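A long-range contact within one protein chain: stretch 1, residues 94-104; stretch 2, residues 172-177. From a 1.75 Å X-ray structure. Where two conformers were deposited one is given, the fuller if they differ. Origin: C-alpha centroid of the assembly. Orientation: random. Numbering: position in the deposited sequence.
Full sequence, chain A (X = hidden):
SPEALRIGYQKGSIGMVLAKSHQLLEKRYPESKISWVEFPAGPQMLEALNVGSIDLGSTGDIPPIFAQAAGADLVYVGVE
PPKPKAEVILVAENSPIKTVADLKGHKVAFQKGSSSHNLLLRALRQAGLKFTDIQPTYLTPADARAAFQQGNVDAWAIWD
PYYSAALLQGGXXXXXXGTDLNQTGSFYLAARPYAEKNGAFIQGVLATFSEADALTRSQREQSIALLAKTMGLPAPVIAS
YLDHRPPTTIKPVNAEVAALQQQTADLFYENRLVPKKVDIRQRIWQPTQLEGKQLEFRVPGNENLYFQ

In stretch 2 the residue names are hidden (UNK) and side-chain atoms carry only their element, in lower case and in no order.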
# COMPACT_ATOMS: atom_id res chain seq x y z
N ASN A 94 -28.20 4.11 13.15
CA ASN A 94 -29.02 3.96 14.33
C ASN A 94 -28.86 2.59 14.99
O ASN A 94 -29.65 2.20 15.86
CB ASN A 94 -30.47 4.34 14.02
CG ASN A 94 -30.57 5.52 13.01
OD1 ASN A 94 -30.92 5.34 11.83
ND2 ASN A 94 -30.30 6.72 13.50
N SER A 95 -27.80 1.88 14.60
CA SER A 95 -27.45 0.62 15.25
C SER A 95 -27.29 0.84 16.76
O SER A 95 -26.68 1.83 17.16
CB SER A 95 -26.11 0.11 14.73
OG SER A 95 -25.79 -1.09 15.43
N PRO A 96 -27.81 -0.09 17.58
CA PRO A 96 -27.53 -0.07 19.03
C PRO A 96 -26.07 -0.37 19.35
O PRO A 96 -25.65 -0.16 20.49
CB PRO A 96 -28.41 -1.20 19.58
CG PRO A 96 -28.61 -2.12 18.44
CD PRO A 96 -28.61 -1.27 17.18
N ILE A 97 -25.30 -0.84 18.38
CA ILE A 97 -23.83 -1.01 18.56
C ILE A 97 -23.13 0.37 18.59
O ILE A 97 -23.09 1.09 17.57
CB ILE A 97 -23.25 -1.91 17.43
CG1 ILE A 97 -24.00 -3.25 17.33
CG2 ILE A 97 -21.77 -2.16 17.62
CD1 ILE A 97 -23.81 -3.94 15.93
N LYS A 98 -22.58 0.72 19.76
CA LYS A 98 -21.99 2.05 19.93
C LYS A 98 -20.48 1.99 20.11
O LYS A 98 -19.79 2.98 19.87
CB LYS A 98 -22.65 2.81 21.09
CG LYS A 98 -22.43 4.34 21.05
CD LYS A 98 -23.72 5.12 21.44
CE LYS A 98 -23.41 6.62 21.57
NZ LYS A 98 -24.27 7.26 22.59
N THR A 99 -19.96 0.82 20.50
CA THR A 99 -18.52 0.64 20.70
C THR A 99 -18.07 -0.67 20.09
O THR A 99 -18.88 -1.53 19.79
CB THR A 99 -18.16 0.57 22.20
OG1 THR A 99 -18.82 -0.56 22.77
CG2 THR A 99 -18.54 1.86 22.91
N VAL A 100 -16.76 -0.86 19.94
CA VAL A 100 -16.28 -2.15 19.41
C VAL A 100 -16.66 -3.33 20.32
O VAL A 100 -16.96 -4.43 19.88
CB VAL A 100 -14.75 -2.10 19.23
CG1 VAL A 100 -14.25 -3.48 18.90
CG2 VAL A 100 -14.42 -1.13 18.09
N ALA A 101 -16.62 -3.07 21.61
CA ALA A 101 -17.09 -4.05 22.58
C ALA A 101 -18.50 -4.53 22.28
O ALA A 101 -18.82 -5.69 22.53
CB ALA A 101 -16.99 -3.47 23.98
N ASP A 102 -19.35 -3.66 21.74
CA ASP A 102 -20.72 -4.06 21.46
C ASP A 102 -20.83 -5.07 20.32
O ASP A 102 -21.89 -5.67 20.13
CB ASP A 102 -21.61 -2.87 21.16
CG ASP A 102 -21.83 -2.00 22.35
OD1 ASP A 102 -21.68 -2.49 23.50
OD2 ASP A 102 -22.12 -0.80 22.12
N LEU A 103 -19.75 -5.28 19.57
CA LEU A 103 -19.76 -6.32 18.53
C LEU A 103 -19.80 -7.75 19.06
O LEU A 103 -20.06 -8.66 18.30
CB LEU A 103 -18.59 -6.18 17.58
CG LEU A 103 -18.60 -4.90 16.75
CD1 LEU A 103 -17.29 -4.74 16.12
CD2 LEU A 103 -19.63 -4.93 15.68
N LYS A 104 -19.49 -7.96 20.34
CA LYS A 104 -19.53 -9.31 20.92
C LYS A 104 -20.79 -10.06 20.48
O LYS A 104 -21.88 -9.54 20.64
CB LYS A 104 -19.51 -9.24 22.46
CG LYS A 104 -19.28 -10.61 23.12
CD LYS A 104 -18.77 -10.48 24.56
CE LYS A 104 -18.54 -11.87 25.17
NZ LYS A 104 -18.11 -11.82 26.64
N UNK A 172 -25.01 4.94 7.20
CA UNK A 172 -23.92 4.27 7.92
C UNK A 172 -23.06 5.20 8.76
O UNK A 172 -23.02 6.43 8.55
c UNK A 172 -22.20 4.23 6.02
c UNK A 172 -23.88 2.35 6.27
c UNK A 172 -23.03 3.38 7.00
N UNK A 173 -22.36 4.60 9.71
CA UNK A 173 -21.59 5.31 10.69
C UNK A 173 -20.29 4.52 10.95
O UNK A 173 -20.25 3.27 10.97
n UNK A 173 -22.29 3.77 16.27
c UNK A 173 -21.82 5.40 13.31
c UNK A 173 -22.79 5.91 14.39
c UNK A 173 -23.50 3.96 15.77
n UNK A 173 -23.75 4.93 14.89
c UNK A 173 -22.47 5.49 11.94
n UNK A 173 -24.48 3.15 16.12
N UNK A 174 -19.21 5.26 11.08
CA UNK A 174 -17.93 4.66 11.48
C UNK A 174 -18.00 4.31 12.98
O UNK A 174 -18.10 5.20 13.83
c UNK A 174 -16.65 5.75 9.66
c UNK A 174 -16.79 5.60 11.15
c UNK A 174 -15.45 5.11 11.75
N UNK A 175 -17.95 3.02 13.31
CA UNK A 175 -17.86 2.57 14.71
C UNK A 175 -16.43 2.75 15.24
O UNK A 175 -16.22 3.06 16.42
c UNK A 175 -18.24 1.10 14.79
c UNK A 175 -18.30 -1.05 16.00
c UNK A 175 -18.25 0.46 16.18
c UNK A 175 -19.42 0.97 16.92
N UNK A 176 -15.46 2.53 14.37
CA UNK A 176 -14.06 2.52 14.78
C UNK A 176 -13.21 2.76 13.55
O UNK A 176 -13.49 2.18 12.53
n UNK A 176 -10.18 2.27 18.58
c UNK A 176 -11.97 1.84 16.96
c UNK A 176 -13.75 1.14 15.40
c UNK A 176 -12.32 0.93 15.86
c UNK A 176 -10.60 1.40 17.49
N UNK A 177 -12.21 3.64 13.64
CA UNK A 177 -11.22 3.71 12.54
C UNK A 177 -9.85 3.34 13.10
O UNK A 177 -9.73 2.88 14.25
c UNK A 177 -10.73 6.22 12.67
o UNK A 177 -10.06 5.99 13.72
o UNK A 177 -10.98 7.39 12.31
c UNK A 177 -11.25 5.07 11.82

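Position 172 carries three side-chain carbons, one of them bearing the other two, so the chain forks directly at CB. That bond points away from stretch 1 and nothing there is touched. The beta-branched pattern without oxygen is Val-172.

Position 173 has three carbons in a row, a nitrogen, and then a carbon holding two more nitrogens. The CA-to-CB bond points toward stretch 1, and the terminal nitrogens reach the backbone turn there. Such a planar three-nitrogen group is a guanidinium, and the residue is Arg-173. Both ends of its fork donate to one carbonyl: NH2 lies 2.9 Å from Ile-97 O and NH1 lies 3.1 Å from the same Ile-97 O. That oxygen sits at the edge of the group, near its plane, where the N-H bonds point. Arg-173 NH2 also lies 2.8 Å from Ser-95 O, but at a poor angle, so this approach is close without being a hydrogen bond.

Position 174 again shows three carbons forked at CB, with no atom near stretch 1. It is Val-174; along this strand, 173 alone faces the contact.

Position 175 has four carbons, forked at the second, and no heteroatom. The fork lies against the turn, its two tips among both backbone and apolar side chains. This is Leu-175, with chi1 t and chi2 p. Its CD1 packs 3.5 Å from Lys-98 C and 4.0 Å from Ile-97 CG2, while its CD2 meets Leu-103 CD1 at 3.8 Å.

Position 176 has four carbons in a row ending in nitrogen. Its CA-to-CB bond points toward stretch 1, with CB 3.6 Å from Val-100 CG2, but the chain then leads away. It is Lys-176, contributing its aliphatic base here while its NZ is hydrogen-bonded elsewhere in the structure.

Position 177 has two carbons, the second carrying two oxygens: a short carboxylate, Asp-177, out of reach of stretch 1.

The contact works by reading a shaped loop with two principal side chains. Stretch 1 is organised from within: Ile-97 N donates to Ser-95 OG at 3.0 Å, and Asp-102 OD2 accepts from Lys-98 N at 2.8 Å and Thr-99 N at 3.1 Å. These bonds occupy amides of the loop, while Ile-97 O remains available to the arginine. Leucine fills the adjoining apolar surface between Ile-97 and Leu-103. The rule is economical: a forked donor engages a backbone carbonyl, and a forked hydrocarbon packs beside it.

Stretch 2 (172-177) VRVLKD
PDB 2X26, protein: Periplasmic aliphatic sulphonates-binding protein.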